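Long-range contacts in endonuclease IV (Thermus thermophilus, PDB 3AAM), which cleaves phosphodiester bonds at apurinic or apyrimidinic sites in DNA during base excision repair, and also has a 3'-5' exonuclease activity: residues 6-11 with 26-31; 14-19 with 52-57; 33-38 with 66-71. One frame throughout, in Å; residues are numbered along the deposited sequence.

Contact 1: 6-11 with 26-31; sequences FHLSIA and LGLTAF
This is a buried, apolar side-chain contact within the first beta-alpha-beta unit of the TIM barrel. Residues 6-11 lead from the end of strand 3-6 into the loop before helix 15-26, and residues 26-31 carry the chain from the end of that helix to strand 31-34. The two backbones come nearest at Phe6 and Phe31, whose CA atoms are 5.5 Å apart; the backbone hydrogen bonds of Phe6 and Leu8 go to Gln32, the next residue along. Three leucines and two phenylalanines supply the packing. Leu28 stands in the middle, and its CG, anti to the carbonyl carbon (chi1 -53°), turns the branch toward residues 6-11. Its CD1 meets Leu8 CD2 tip to tip at 4.1 Å and also touches Phe6 N, whereas its CD2 approaches the Phe6 ring obliquely, 4.0 Å from Phe6 CD2. Leu26 sends CD1 to the edge of the same ring, near its plane and 4.2 Å from Phe6 CD2. Helix 253-267 also packs on this ring, through Leu260 and Asn259. The other methyl of Leu8, CD1, crosses to Phe31 CB at 3.7 Å. Phe31 CG takes the crowded position between the backbone N and the carbonyl carbon (chi1 71°), and its ring leads away from residues 6-11, so Leu8 packs against the root of this side chain. Helix 15-26 finishes in a Schellman motif, with Leu28 N bonded back to Ala23 O and Gly27 at a phi of 85°, where a side chain would collide with Leu26 O. One polar atom pays for the apolar packing: Phe6 N is buried without a partner, and its nearest neighbour across the contact is Leu28 CD1 at 3.7 Å.

Contact 2: 14-19 with 52-57; sequences KGVAGA and EAFRAL
Two neighbouring helices of the TIM-barrel exterior pack side by side here, nearly parallel: the axes of the short segments 15-19 and 52-57 approach to 8.3 Å with 15° between their N-to-C directions. Such closeness is consistent with the small side chain of Ala17, whose CA lies 4.6 Å from Phe54 CA. The tight half of the contact is the inner one, formed by Val16 and Phe54. Phe54 CG is anti to the backbone N (chi1 -178°), and the ring meets the first turn of helix 15-26 with its edge. Val16 O lies near the ring plane, 3.5 Å from Phe54 CD1, while Val16 CG2 reaches the same carbon at 3.6 Å, the two side chains crossing at about a right angle. Farther round, the ring touches Leu100 at the end of helix 82-100 and Phe31 on strand 31-34, which places it between the helices and the barrel wall. The outer half has one close methyl contact, Leu57 CD1 to Ala17 CB at 3.6 Å, and one longer one, with Ala53 CB 4.2 Å from Ala17 CB. Ala17 itself is buried, but Ala53 and Leu57 are both partly exposed, so this half borders solvent. An alanine in place of Phe54 would probably loosen this interface most on its inner side, since the edge contact with Val16 and the packing on Leu100 and Phe31 would go together. A directional link between the helices comes from Glu50 OE2, which accepts a hydrogen bond from Val16 N. Between the two segments themselves the chemistry is that of apolar fit, with a ring edge set against a carbonyl that already accepts a weak bond from Ala19 N, which implies that shape and burial hold them together rather than polar bonds.

Contact 3: 33-38 with 66-71; sequences IFAKSP and AVIHAS. With PO4 (phosphate ion), chain C.
Strands 31-34 and 66-69 are adjacent parallel strands of the TIM barrel, joined through helix 48-60 as a beta-alpha-beta unit, and this contact covers their C-terminal ends and the loops beyond. Ile33 makes two backbone bonds to the neighbouring strand, to the residues before and after Ile68: its N donates to Val67 O at 2.9 Å (158° at the hydrogen), and its O accepts from His69 N at 2.8 Å (163°), each donor nearly along the C=O axis. Past Phe34 the pairing opens and a water takes over, accepting from Ala35 N and donating to His69 O at 2.8 Å. Another water accepts from Ser71 N, and weakly from Lys36 NZ, an ammonium held mainly by salt bridges to Asp92 and Asp93. Both ring nitrogens of His69 donate: ND1 to Ala70 O at 2.6 Å, close to the ring plane, which fixes the ring's rotation, and NE2 to phosphate O2 at 2.9 Å, so the imidazole is likely to be positively charged. The phosphate, probably from the crystallisation liquor, is consistent with a spot that can accept an anion, and the His69 side chain is about 7 Å from the manganese ion. Ser71 OG accepts from Leu73 N and donates to a lone pair of Pro38 O at 2.7 Å, while Pro38 CB sits 3.9 Å above the centre of the Phe34 ring.

Contacts 1 and 2 cross along the chain, as do contacts 2 and 3, whereas contact 1 closes before contact 3 opens. The centre of contact 1 is about 12 Å from that of contact 2 and equally far from that of contact 3. Between the centres of contacts 2 and 3 the distance is about 14 Å. Strand 31-34 is common ground to contacts 1 and 3, and helices 15-26 and 48-60 of contact 2 cover it: Phe31 CZ meets Phe54 CZ at 3.9 Å, and Ala19 CB meets Ile33 CG2 at 3.6 Å. Consecutive beta-alpha units are thereby packed as one wedge of the barrel, running from the outer helix layer of contact 2 to the strand ends of contact 3 beside the metal site.

Contact 1: 6-11 with 26-31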
# COMPACT_ATOMS: atom_id res chain seq x y z
N PHE A 6 -2.08 2.99 -10.02
CA PHE A 6 -0.65 3.20 -9.81
C PHE A 6 -0.45 4.19 -8.68
O PHE A 6 -1.40 4.74 -8.13
CB PHE A 6 0.01 3.84 -11.03
CG PHE A 6 -0.16 3.08 -12.31
CD1 PHE A 6 0.05 1.71 -12.37
CD2 PHE A 6 -0.47 3.76 -13.49
CE1 PHE A 6 -0.03 1.02 -13.58
CE2 PHE A 6 -0.56 3.09 -14.70
CZ PHE A 6 -0.34 1.72 -14.75
N HIS A 7 0.82 4.43 -8.37
CA HIS A 7 1.17 5.43 -7.38
C HIS A 7 1.42 6.67 -8.24
O HIS A 7 2.27 6.65 -9.14
CB HIS A 7 2.45 5.05 -6.63
CG HIS A 7 2.75 5.97 -5.49
ND1 HIS A 7 3.14 7.28 -5.68
CD2 HIS A 7 2.65 5.79 -4.16
CE1 HIS A 7 3.27 7.87 -4.51
NE2 HIS A 7 2.98 6.99 -3.57
N LEU A 8 0.65 7.72 -7.97
CA LEU A 8 0.73 8.96 -8.72
C LEU A 8 1.44 10.07 -7.96
O LEU A 8 1.42 10.10 -6.72
CB LEU A 8 -0.68 9.42 -9.10
CG LEU A 8 -1.58 8.37 -9.77
CD1 LEU A 8 -2.98 8.93 -9.94
CD2 LEU A 8 -0.98 7.97 -11.11
N SER A 9 2.04 11.00 -8.70
CA SER A 9 2.76 12.12 -8.11
C SER A 9 1.84 13.24 -7.63
O SER A 9 0.76 13.45 -8.18
CB SER A 9 3.74 12.69 -9.13
OG SER A 9 4.35 13.87 -8.64
N ILE A 10 2.29 13.95 -6.60
CA ILE A 10 1.52 15.07 -6.07
C ILE A 10 2.36 16.34 -6.17
O ILE A 10 1.96 17.40 -5.67
CB ILE A 10 1.12 14.85 -4.59
CG1 ILE A 10 2.36 14.72 -3.71
CG2 ILE A 10 0.25 13.61 -4.48
CD1 ILE A 10 2.05 14.78 -2.22
N ALA A 11 3.51 16.24 -6.82
CA ALA A 11 4.39 17.39 -6.98
C ALA A 11 3.82 18.36 -8.02
O ALA A 11 2.99 17.98 -8.84
CB ALA A 11 5.78 16.93 -7.41
N LEU A 26 -5.82 8.61 -17.09
CA LEU A 26 -5.27 7.29 -17.40
C LEU A 26 -6.34 6.21 -17.44
O LEU A 26 -6.14 5.15 -18.01
CB LEU A 26 -4.21 6.90 -16.37
CG LEU A 26 -2.88 7.64 -16.41
CD1 LEU A 26 -2.03 7.24 -15.21
CD2 LEU A 26 -2.16 7.31 -17.72
N GLY A 27 -7.48 6.49 -16.81
CA GLY A 27 -8.55 5.51 -16.77
C GLY A 27 -8.38 4.52 -15.64
O GLY A 27 -8.85 3.39 -15.72
N LEU A 28 -7.69 4.93 -14.58
CA LEU A 28 -7.48 4.06 -13.42
C LEU A 28 -8.78 3.96 -12.62
O LEU A 28 -9.64 4.83 -12.72
CB LEU A 28 -6.40 4.63 -12.50
CG LEU A 28 -5.04 4.99 -13.09
CD1 LEU A 28 -4.12 5.44 -11.98
CD2 LEU A 28 -4.45 3.79 -13.82
N THR A 29 -8.91 2.91 -11.82
CA THR A 29 -10.10 2.77 -10.99
C THR A 29 -9.76 2.81 -9.51
O THR A 29 -10.58 2.50 -8.64
CB THR A 29 -10.91 1.50 -11.34
OG1 THR A 29 -10.06 0.35 -11.34
CG2 THR A 29 -11.55 1.65 -12.72
N ALA A 30 -8.53 3.24 -9.23
CA ALA A 30 -8.00 3.39 -7.88
C ALA A 30 -6.64 4.04 -8.02
O ALA A 30 -6.03 3.97 -9.08
CB ALA A 30 -7.88 2.03 -7.20
N PHE A 31 -6.16 4.68 -6.96
CA PHE A 31 -4.84 5.29 -7.01
C PHE A 31 -4.22 5.48 -5.63
O PHE A 31 -4.90 5.38 -4.61
CB PHE A 31 -4.87 6.63 -7.79
CG PHE A 31 -5.56 7.75 -7.07
CD1 PHE A 31 -4.84 8.62 -6.25
CD2 PHE A 31 -6.92 7.96 -7.23
CE1 PHE A 31 -5.48 9.69 -5.60
CE2 PHE A 31 -7.57 9.01 -6.59
CZ PHE A 31 -6.85 9.88 -5.77

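Contact 2: 14-19 with 52-57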
# COMPACT_ATOMS: atom_id res chain seq x y z
N LYS A 14 -0.40 21.50 -9.32
CA LYS A 14 -1.69 20.83 -9.20
C LYS A 14 -1.85 20.16 -7.83
O LYS A 14 -2.96 19.81 -7.43
CB LYS A 14 -1.85 19.77 -10.29
CG LYS A 14 -1.84 20.31 -11.71
CD LYS A 14 -3.07 21.16 -12.00
CE LYS A 14 -3.14 21.53 -13.48
NZ LYS A 14 -3.18 20.31 -14.33
N GLY A 15 -0.74 19.98 -7.12
CA GLY A 15 -0.79 19.35 -5.82
C GLY A 15 -1.46 17.99 -5.84
O GLY A 15 -1.37 17.26 -6.83
N VAL A 16 -2.15 17.64 -4.76
CA VAL A 16 -2.84 16.36 -4.70
C VAL A 16 -3.99 16.28 -5.70
O VAL A 16 -4.39 15.19 -6.10
CB VAL A 16 -3.38 16.07 -3.27
CG1 VAL A 16 -2.23 15.98 -2.29
CG2 VAL A 16 -4.35 17.17 -2.85
N ALA A 17 -4.51 17.43 -6.09
CA ALA A 17 -5.61 17.45 -7.06
C ALA A 17 -5.11 16.92 -8.40
O ALA A 17 -5.87 16.30 -9.15
CB ALA A 17 -6.13 18.88 -7.22
N GLY A 18 -3.84 17.16 -8.69
CA GLY A 18 -3.27 16.69 -9.93
C GLY A 18 -3.32 15.17 -10.06
O GLY A 18 -3.48 14.64 -11.16
N ALA A 19 -3.17 14.48 -8.94
CA ALA A 19 -3.20 13.03 -8.94
C ALA A 19 -4.60 12.53 -9.31
O ALA A 19 -4.74 11.55 -10.05
CB ALA A 19 -2.80 12.48 -7.57
N GLU A 52 -10.57 20.97 -0.78
CA GLU A 52 -11.84 21.08 -1.49
C GLU A 52 -11.71 20.60 -2.93
O GLU A 52 -12.59 19.90 -3.44
CB GLU A 52 -12.33 22.53 -1.47
CG GLU A 52 -13.76 22.77 -1.96
CD GLU A 52 -13.90 22.72 -3.48
OE1 GLU A 52 -13.03 23.26 -4.19
OE2 GLU A 52 -14.90 22.14 -3.96
N ALA A 53 -10.62 20.98 -3.59
CA ALA A 53 -10.39 20.58 -4.97
C ALA A 53 -10.23 19.07 -5.10
O ALA A 53 -10.80 18.45 -6.00
CB ALA A 53 -9.16 21.29 -5.52
N PHE A 54 -9.46 18.48 -4.19
CA PHE A 54 -9.21 17.04 -4.19
C PHE A 54 -10.53 16.28 -4.06
O PHE A 54 -10.84 15.40 -4.86
CB PHE A 54 -8.29 16.67 -3.03
CG PHE A 54 -7.94 15.21 -2.96
CD1 PHE A 54 -6.87 14.71 -3.69
CD2 PHE A 54 -8.70 14.34 -2.20
CE1 PHE A 54 -6.56 13.35 -3.64
CE2 PHE A 54 -8.40 12.98 -2.15
CZ PHE A 54 -7.33 12.49 -2.87
N ARG A 55 -11.30 16.63 -3.03
CA ARG A 55 -12.58 15.98 -2.80
C ARG A 55 -13.56 16.18 -3.95
O ARG A 55 -14.21 15.23 -4.39
CB ARG A 55 -13.21 16.50 -1.50
CG ARG A 55 -12.52 16.00 -0.23
CD ARG A 55 -13.16 16.62 1.01
NE ARG A 55 -12.64 16.04 2.25
CZ ARG A 55 -13.27 15.11 2.96
NH1 ARG A 55 -12.72 14.64 4.07
NH2 ARG A 55 -14.45 14.65 2.56
N ALA A 56 -13.68 17.41 -4.43
CA ALA A 56 -14.61 17.71 -5.53
C ALA A 56 -14.23 16.96 -6.80
O ALA A 56 -15.09 16.39 -7.47
CB ALA A 56 -14.64 19.21 -5.79
N LEU A 57 -12.94 16.96 -7.12
CA LEU A 57 -12.47 16.27 -8.31
C LEU A 57 -12.69 14.76 -8.19
O LEU A 57 -13.14 14.11 -9.13
CB LEU A 57 -10.99 16.57 -8.55
CG LEU A 57 -10.66 17.97 -9.06
CD1 LEU A 57 -9.17 18.24 -8.94
CD2 LEU A 57 -11.12 18.10 -10.52

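Contact 3: 33-38 with 66-71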
# COMPACT_ATOMS: atom_id res chain seq x y z
N ILE A 33 -1.03 7.81 -3.43
CA ILE A 33 -0.16 8.98 -3.40
C ILE A 33 0.55 9.04 -2.06
O ILE A 33 0.24 8.28 -1.14
CB ILE A 33 -0.97 10.29 -3.52
CG1 ILE A 33 -2.03 10.34 -2.41
CG2 ILE A 33 -1.62 10.40 -4.89
CD1 ILE A 33 -2.71 11.70 -2.27
N PHE A 34 1.53 9.94 -1.96
CA PHE A 34 2.24 10.17 -0.71
C PHE A 34 1.54 11.41 -0.16
O PHE A 34 0.82 12.08 -0.91
CB PHE A 34 3.72 10.50 -0.94
CG PHE A 34 4.56 9.33 -1.35
CD1 PHE A 34 4.62 8.18 -0.57
CD2 PHE A 34 5.34 9.40 -2.50
CE1 PHE A 34 5.44 7.11 -0.94
CE2 PHE A 34 6.16 8.33 -2.88
CZ PHE A 34 6.21 7.19 -2.09
N ALA A 35 1.74 11.72 1.11
CA ALA A 35 1.15 12.91 1.71
C ALA A 35 2.17 14.04 1.74
O ALA A 35 1.86 15.18 2.09
CB ALA A 35 0.66 12.60 3.13
N LYS A 36 3.40 13.70 1.36
CA LYS A 36 4.51 14.64 1.28
C LYS A 36 5.68 13.90 0.64
O LYS A 36 5.64 12.68 0.50
CB LYS A 36 4.92 15.16 2.67
CG LYS A 36 5.57 14.14 3.59
CD LYS A 36 4.54 13.43 4.44
CE LYS A 36 5.20 12.72 5.62
NZ LYS A 36 4.17 12.22 6.57
N SER A 37 6.71 14.64 0.22
CA SER A 37 7.86 14.00 -0.40
C SER A 37 8.41 12.93 0.54
O SER A 37 8.64 13.19 1.71
CB SER A 37 8.95 15.03 -0.69
OG SER A 37 10.08 14.41 -1.30
N PRO A 38 8.60 11.71 0.02
CA PRO A 38 9.12 10.60 0.83
C PRO A 38 10.59 10.75 1.22
O PRO A 38 11.07 10.08 2.13
CB PRO A 38 8.88 9.39 -0.07
CG PRO A 38 9.04 9.97 -1.45
CD PRO A 38 8.27 11.26 -1.34
N ALA A 66 -8.78 5.69 -2.82
CA ALA A 66 -7.45 6.26 -2.74
C ALA A 66 -6.69 5.72 -1.54
O ALA A 66 -7.29 5.34 -0.53
CB ALA A 66 -7.55 7.77 -2.65
N VAL A 67 -5.37 5.68 -1.66
CA VAL A 67 -4.52 5.20 -0.60
C VAL A 67 -3.35 6.15 -0.44
O VAL A 67 -2.78 6.61 -1.43
CB VAL A 67 -3.92 3.80 -0.93
CG1 VAL A 67 -3.07 3.32 0.22
CG2 VAL A 67 -5.03 2.81 -1.24
N ILE A 68 -2.99 6.45 0.80
CA ILE A 68 -1.84 7.30 1.06
C ILE A 68 -0.75 6.37 1.59
O ILE A 68 -0.98 5.62 2.54
CB ILE A 68 -2.15 8.41 2.08
CG1 ILE A 68 -2.85 9.57 1.36
CG2 ILE A 68 -0.86 8.89 2.76
CD1 ILE A 68 -3.27 10.72 2.26
N HIS A 69 0.42 6.41 0.96
CA HIS A 69 1.54 5.58 1.38
C HIS A 69 2.47 6.41 2.27
O HIS A 69 2.79 7.55 1.95
CB HIS A 69 2.33 5.10 0.15
CG HIS A 69 3.16 3.87 0.41
ND1 HIS A 69 4.11 3.80 1.40
CD2 HIS A 69 3.16 2.66 -0.20
CE1 HIS A 69 4.66 2.60 1.40
NE2 HIS A 69 4.10 1.89 0.43
N ALA A 70 2.88 5.83 3.40
CA ALA A 70 3.80 6.51 4.30
C ALA A 70 5.19 6.42 3.67
O ALA A 70 5.44 5.56 2.83
CB ALA A 70 3.80 5.82 5.67
N SER A 71 6.10 7.29 4.07
CA SER A 71 7.44 7.26 3.51
C SER A 71 8.22 6.04 3.98
O SER A 71 7.92 5.47 5.03
CB SER A 71 8.22 8.51 3.90
OG SER A 71 9.59 8.36 3.55
P PO4 C . 6.77 -0.46 -0.26
O1 PO4 C . 7.52 0.79 -0.85
O2 PO4 C . 5.28 -0.47 -0.76
O3 PO4 C . 7.49 -1.76 -0.72
O4 PO4 C . 6.81 -0.38 1.32
O HOH W 1 3.25 10.11 2.93
O HOH W 2 5.38 9.23 5.97